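Local coordinates for protein SSD1 (Saccharomyces cerevisiae S288C, PDB 7AM1) that binds untranslated regions of mRNAs and represses their translation, as a non-enzymatic member of the RNase II family implicated in control of the G1 phase, at residues 501-506 / 546-551; 782-787 / 877-882. All coordinates share one frame; numbering follows the deposited sequence.

Contact 1 of 2, residues 501-506 / 546-551; sequences EIARSF and FVVINE
A503 meets V548 where two helices of the RNB domain, 495-510 and 544-568, pack at a steep angle in a buried helix-helix contact. Over the two short segments the axes come within 8.6 Å and their N-to-C directions diverge by 59°. The small side chain of A503 is consistent with the CA atoms of A503 and V548 lying 5.4 Å apart. From A503 the CB points at the second helix and is met there by two groups of one residue, the backbone O of V548 at 3.4 Å and its methyl CG1 at 3.7 Å. That methyl stands anti to the backbone N of V548 (chi1 166°), which sets it beside the residue's own carbonyl carbon, where carbonyl and methyl can both reach the alanine.

One turn further along 544-568, the approach is looser. CB of E551 comes up to O of A503 at 4.1 Å, and the ring of F506 offers its edge, through CD2, to the backbone O of E551 at 4.2 Å. The carboxylate of E551 turns to other partners, with OE2 in salt bridges to R554 and to R510, the latter at the end of the first helix. Within its own helix, I502 O lies 3.5 Å above one face of the F506 ring, displaced toward the rim.

Around this crossing, V548 also touches V499 and Q500 of helix 495-510 and L487 of helix 480-488, while I502 packs on V382 of strand 378-384 and F506 stacks edge-to-face with Y453 of strand 446-456.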
loop_
_atom_site.group_PDB
_atom_site.type_symbol
_atom_site.label_atom_id
_atom_site.label_comp_id
_atom_site.label_asym_id
_atom_site.label_seq_id
_atom_site.Cartn_x
_atom_site.Cartn_y
_atom_site.Cartn_z
ATOM N N GLU A 501 18.270 -20.196 -9.759
ATOM C CA GLU A 501 17.655 -21.511 -9.629
ATOM C C GLU A 501 17.440 -21.870 -8.166
ATOM O O GLU A 501 16.460 -22.546 -7.835
ATOM C CB GLU A 501 18.501 -22.571 -10.332
ATOM C CG GLU A 501 17.957 -23.986 -10.168
ATOM C CD GLU A 501 16.502 -24.118 -10.593
ATOM O OE1 GLU A 501 15.788 -24.962 -10.007
ATOM O OE2 GLU A 501 16.067 -23.371 -11.496
ATOM N N ILE A 502 18.332 -21.429 -7.278
ATOM C CA ILE A 502 18.111 -21.636 -5.850
ATOM C C ILE A 502 16.891 -20.850 -5.385
ATOM O O ILE A 502 16.010 -21.385 -4.704
ATOM C CB ILE A 502 19.368 -21.250 -5.049
ATOM C CG1 ILE A 502 20.508 -22.223 -5.349
ATOM C CG2 ILE A 502 19.062 -21.230 -3.552
ATOM C CD1 ILE A 502 21.850 -21.756 -4.833
ATOM N N ALA A 503 16.812 -19.572 -5.759
ATOM C CA ALA A 503 15.632 -18.786 -5.422
ATOM C C ALA A 503 14.369 -19.448 -5.957
ATOM O O ALA A 503 13.346 -19.497 -5.265
ATOM C CB ALA A 503 15.765 -17.367 -5.972
ATOM N N ARG A 504 14.421 -19.960 -7.192
ATOM C CA ARG A 504 13.252 -20.611 -7.776
ATOM C C ARG A 504 12.844 -21.840 -6.973
ATOM O O ARG A 504 11.648 -22.107 -6.801
ATOM C CB ARG A 504 13.535 -21.008 -9.229
ATOM C CG ARG A 504 12.286 -21.394 -10.026
ATOM C CD ARG A 504 12.606 -22.344 -11.184
ATOM N NE ARG A 504 13.094 -23.629 -10.687
ATOM C CZ ARG A 504 12.316 -24.613 -10.235
ATOM N NH1 ARG A 504 10.994 -24.478 -10.228
ATOM N NH2 ARG A 504 12.863 -25.737 -9.790
ATOM N N SER A 505 13.822 -22.614 -6.487
ATOM C CA SER A 505 13.495 -23.808 -5.714
ATOM C C SER A 505 12.905 -23.444 -4.353
ATOM O O SER A 505 12.008 -24.139 -3.862
ATOM C CB SER A 505 14.727 -24.702 -5.546
ATOM O OG SER A 505 15.583 -24.220 -4.525
ATOM N N PHE A 506 13.407 -22.379 -3.714
ATOM C CA PHE A 506 12.760 -21.879 -2.504
ATOM C C PHE A 506 11.318 -21.490 -2.799
ATOM O O PHE A 506 10.392 -21.836 -2.056
ATOM C CB PHE A 506 13.492 -20.655 -1.943
ATOM C CG PHE A 506 14.844 -20.942 -1.357
ATOM C CD1 PHE A 506 15.304 -22.233 -1.196
ATOM C CD2 PHE A 506 15.640 -19.894 -0.923
ATOM C CE1 PHE A 506 16.549 -22.471 -0.642
ATOM C CE2 PHE A 506 16.878 -20.122 -0.373
ATOM C CZ PHE A 506 17.335 -21.415 -0.224
ATOM N N PHE A 546 14.762 -8.497 -8.531
ATOM C CA PHE A 546 14.134 -8.278 -7.235
ATOM C C PHE A 546 13.488 -9.558 -6.717
ATOM O O PHE A 546 13.620 -9.895 -5.536
ATOM C CB PHE A 546 13.088 -7.167 -7.312
ATOM C CG PHE A 546 12.262 -7.044 -6.056
ATOM C CD1 PHE A 546 12.710 -6.286 -4.984
ATOM C CD2 PHE A 546 11.064 -7.730 -5.924
ATOM C CE1 PHE A 546 11.960 -6.190 -3.810
ATOM C CE2 PHE A 546 10.317 -7.641 -4.753
ATOM C CZ PHE A 546 10.766 -6.870 -3.698
ATOM N N VAL A 547 12.785 -10.287 -7.589
ATOM C CA VAL A 547 12.055 -11.473 -7.152
ATOM C C VAL A 547 13.025 -12.544 -6.669
ATOM O O VAL A 547 12.769 -13.226 -5.668
ATOM C CB VAL A 547 11.161 -11.993 -8.292
ATOM C CG1 VAL A 547 10.565 -13.349 -7.945
ATOM C CG2 VAL A 547 10.054 -10.998 -8.598
ATOM N N VAL A 548 14.151 -12.710 -7.370
ATOM C CA VAL A 548 15.167 -13.676 -6.957
ATOM C C VAL A 548 15.647 -13.368 -5.544
ATOM O O VAL A 548 15.624 -14.230 -4.656
ATOM C CB VAL A 548 16.342 -13.682 -7.955
ATOM C CG1 VAL A 548 17.545 -14.408 -7.363
ATOM C CG2 VAL A 548 15.934 -14.338 -9.254
ATOM N N ILE A 549 16.095 -12.132 -5.318
ATOM C CA ILE A 549 16.588 -11.757 -4.000
ATOM C C ILE A 549 15.455 -11.773 -2.982
ATOM O O ILE A 549 15.672 -12.121 -1.816
ATOM C CB ILE A 549 17.272 -10.376 -4.058
ATOM C CG1 ILE A 549 18.451 -10.391 -5.043
ATOM C CG2 ILE A 549 17.693 -9.922 -2.664
ATOM C CD1 ILE A 549 19.544 -11.423 -4.749
ATOM N N ASN A 550 14.235 -11.406 -3.396
ATOM C CA ASN A 550 13.111 -11.353 -2.461
ATOM C C ASN A 550 12.728 -12.749 -1.976
ATOM O O ASN A 550 12.391 -12.932 -0.799
ATOM C CB ASN A 550 11.903 -10.662 -3.111
ATOM C CG ASN A 550 10.844 -10.216 -2.085
ATOM O OD1 ASN A 550 11.172 -9.761 -0.984
ATOM N ND2 ASN A 550 9.571 -10.343 -2.454
ATOM N N GLU A 551 12.761 -13.750 -2.858
ATOM C CA GLU A 551 12.400 -15.092 -2.413
ATOM C C GLU A 551 13.488 -15.690 -1.529
ATOM O O GLU A 551 13.191 -16.496 -0.640
ATOM C CB GLU A 551 12.112 -15.999 -3.607
ATOM C CG GLU A 551 10.747 -15.750 -4.247
ATOM C CD GLU A 551 9.583 -16.086 -3.319
ATOM O OE1 GLU A 551 9.703 -17.046 -2.525
ATOM O OE2 GLU A 551 8.548 -15.380 -3.378
#

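Contact 2 of 2, residues 782-787 / 877-882; sequences WQPGVD and DNYIQE
W782 N donates to Y879 O over 2.8 Å with an N-H...O angle of 165°, a nearly straight bond between the end of strand 777-782 and the antiparallel strand 878-884. The return link of this residue pair runs through a water, which donates to W782 O and accepts from Y879 N at 3.0 Å, so the strands begin to part here.

Two residues along the strand from Y879, Q881 OE1 accepts from the indole NE1 of W782 at 2.8 Å. The oxygen is approached in its carbonyl plane, on a lone pair, but it lies 22° out of the indole plane and the N-H...O angle is only 136°. Q881 stretches away from its backbone in a fully extended chain, which carries its amide out to the indole edge.

The pairing belongs to a five-stranded antiparallel sheet in which 878-884 lies between 777-782 and 872-875; segment 782-787 is part of the DIS3L2-type C-terminal region. A phenylalanine in place of W782 would probably leave OE1 of Q881 without its indole donor.

Past the strand end the chain enters a type II turn, Q783 to V786, with G785 at positive phi. P784 lays its ring over one face of Y879: P784 CB stands 4.0 Å from the Y879 ring centroid, a CH-pi contact, and P784 CG is 3.7 Å from Y879 CE1. F912 meets the same tyrosine ring edge-to-face.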
loop_
_atom_site.group_PDB
_atom_site.type_symbol
_atom_site.label_atom_id
_atom_site.label_comp_id
_atom_site.label_asym_id
_atom_site.label_seq_id
_atom_site.Cartn_x
_atom_site.Cartn_y
_atom_site.Cartn_z
ATOM N N TRP A 782 -26.352 5.784 -25.189
ATOM C CA TRP A 782 -25.629 7.030 -25.359
ATOM C C TRP A 782 -26.471 8.087 -26.061
ATOM O O TRP A 782 -27.351 7.780 -26.873
ATOM C CB TRP A 782 -24.360 6.805 -26.178
ATOM C CG TRP A 782 -23.266 6.080 -25.459
ATOM C CD1 TRP A 782 -23.053 4.728 -25.421
ATOM C CD2 TRP A 782 -22.227 6.670 -24.677
ATOM N NE1 TRP A 782 -21.940 4.448 -24.669
ATOM C CE2 TRP A 782 -21.417 5.624 -24.197
ATOM C CE3 TRP A 782 -21.901 7.986 -24.338
ATOM C CZ2 TRP A 782 -20.306 5.853 -23.396
ATOM C CZ3 TRP A 782 -20.799 8.210 -23.544
ATOM C CH2 TRP A 782 -20.014 7.151 -23.081
ATOM N N GLN A 783 -26.167 9.343 -25.760
ATOM C CA GLN A 783 -26.636 10.451 -26.579
ATOM C C GLN A 783 -25.783 10.511 -27.839
ATOM O O GLN A 783 -24.574 10.755 -27.740
ATOM C CB GLN A 783 -26.524 11.771 -25.830
ATOM C CG GLN A 783 -27.288 11.847 -24.533
ATOM C CD GLN A 783 -27.036 13.154 -23.812
ATOM O OE1 GLN A 783 -26.700 14.164 -24.435
ATOM N NE2 GLN A 783 -27.162 13.136 -22.488
ATOM N N PRO A 784 -26.347 10.290 -29.024
ATOM C CA PRO A 784 -25.510 10.274 -30.229
ATOM C C PRO A 784 -24.824 11.616 -30.441
ATOM O O PRO A 784 -25.407 12.677 -30.207
ATOM C CB PRO A 784 -26.505 9.954 -31.353
ATOM C CG PRO A 784 -27.831 10.382 -30.826
ATOM C CD PRO A 784 -27.776 10.113 -29.346
ATOM N N GLY A 785 -23.562 11.555 -30.857
ATOM C CA GLY A 785 -22.822 12.732 -31.260
ATOM C C GLY A 785 -22.247 13.576 -30.143
ATOM O O GLY A 785 -21.591 14.584 -30.436
ATOM N N VAL A 786 -22.470 13.218 -28.882
ATOM C CA VAL A 786 -21.991 14.001 -27.746
ATOM C C VAL A 786 -20.674 13.410 -27.258
ATOM O O VAL A 786 -20.632 12.271 -26.777
ATOM C CB VAL A 786 -23.036 14.047 -26.619
ATOM C CG1 VAL A 786 -22.539 14.896 -25.454
ATOM C CG2 VAL A 786 -24.357 14.593 -27.153
ATOM N N ASP A 787 -19.600 14.190 -27.360
ATOM C CA ASP A 787 -18.272 13.716 -26.986
ATOM C C ASP A 787 -18.148 13.663 -25.465
ATOM O O ASP A 787 -18.376 14.668 -24.781
ATOM C CB ASP A 787 -17.206 14.629 -27.589
ATOM C CG ASP A 787 -15.797 14.057 -27.470
ATOM O OD1 ASP A 787 -15.608 13.028 -26.786
ATOM O OD2 ASP A 787 -14.873 14.648 -28.067
ATOM N N ASP A 877 -34.040 4.260 -32.069
ATOM C CA ASP A 877 -33.368 5.445 -31.547
ATOM C C ASP A 877 -32.480 5.159 -30.338
ATOM O O ASP A 877 -31.958 6.102 -29.735
ATOM C CB ASP A 877 -34.397 6.525 -31.198
ATOM C CG ASP A 877 -35.050 7.121 -32.428
ATOM O OD1 ASP A 877 -34.311 7.487 -33.366
ATOM O OD2 ASP A 877 -36.295 7.222 -32.464
ATOM N N ASN A 878 -32.290 3.894 -29.975
ATOM C CA ASN A 878 -31.372 3.530 -28.901
ATOM C C ASN A 878 -29.975 3.270 -29.458
ATOM O O ASN A 878 -29.803 2.458 -30.372
ATOM C CB ASN A 878 -31.881 2.309 -28.133
ATOM C CG ASN A 878 -33.027 2.650 -27.198
ATOM O OD1 ASN A 878 -33.020 3.702 -26.556
ATOM N ND2 ASN A 878 -34.009 1.760 -27.106
ATOM N N TYR A 879 -28.985 3.969 -28.907
ATOM C CA TYR A 879 -27.580 3.830 -29.298
ATOM C C TYR A 879 -26.859 3.143 -28.138
ATOM O O TYR A 879 -26.396 3.789 -27.196
ATOM C CB TYR A 879 -26.989 5.196 -29.632
ATOM C CG TYR A 879 -27.711 5.864 -30.784
ATOM C CD1 TYR A 879 -28.864 6.605 -30.565
ATOM C CD2 TYR A 879 -27.258 5.730 -32.091
ATOM C CE1 TYR A 879 -29.540 7.207 -31.614
ATOM C CE2 TYR A 879 -27.929 6.332 -33.149
ATOM C CZ TYR A 879 -29.069 7.067 -32.903
ATOM O OH TYR A 879 -29.743 7.667 -33.944
ATOM N N ILE A 880 -26.746 1.819 -28.233
ATOM C CA ILE A 880 -26.423 0.965 -27.096
ATOM C C ILE A 880 -24.974 0.511 -27.171
ATOM O O ILE A 880 -24.512 0.042 -28.219
ATOM C CB ILE A 880 -27.364 -0.254 -27.044
ATOM C CG1 ILE A 880 -28.819 0.206 -26.957
ATOM C CG2 ILE A 880 -26.985 -1.168 -25.887
ATOM C CD1 ILE A 880 -29.825 -0.927 -26.925
ATOM N N GLN A 881 -24.262 0.633 -26.050
ATOM C CA GLN A 881 -22.945 0.035 -25.866
ATOM C C GLN A 881 -23.031 -0.978 -24.732
ATOM O O GLN A 881 -23.566 -0.667 -23.661
ATOM C CB GLN A 881 -21.880 1.089 -25.542
ATOM C CG GLN A 881 -20.480 0.504 -25.383
ATOM C CD GLN A 881 -19.460 1.528 -24.924
ATOM O OE1 GLN A 881 -19.809 2.660 -24.588
ATOM N NE2 GLN A 881 -18.191 1.131 -24.901
ATOM N N GLU A 882 -22.511 -2.181 -24.967
ATOM C CA GLU A 882 -22.480 -3.223 -23.949
ATOM C C GLU A 882 -21.158 -3.168 -23.192
ATOM O O GLU A 882 -20.085 -3.117 -23.804
ATOM C CB GLU A 882 -22.657 -4.609 -24.570
ATOM C CG GLU A 882 -23.834 -4.737 -25.512
ATOM C CD GLU A 882 -24.028 -6.163 -25.996
ATOM O OE1 GLU A 882 -23.085 -6.975 -25.851
ATOM O OE2 GLU A 882 -25.119 -6.469 -26.523
HETATM O O HOH W 1 -29.414 6.110 -26.778
#

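Both segments of contact 1 precede both of contact 2 in the sequence. The contact centres are 51 Å apart, with nearest atoms about 35 Å apart, and they share no helix, strand or sheet. Contact 1 joins two helices of the RNB domain, the part that names this family although Ssd1 is not an enzyme. The centre of contact 2 lies further out, about 38 Å from the chain centre against 23 Å, in an antiparallel sheet that strand 167-168 also joins. One forms by close helix packing without polar side-chain bonds between the segments, the other by strand pairing; the distance and separate elements show two independent joints, one within the RNB domain and one in the C-terminal part.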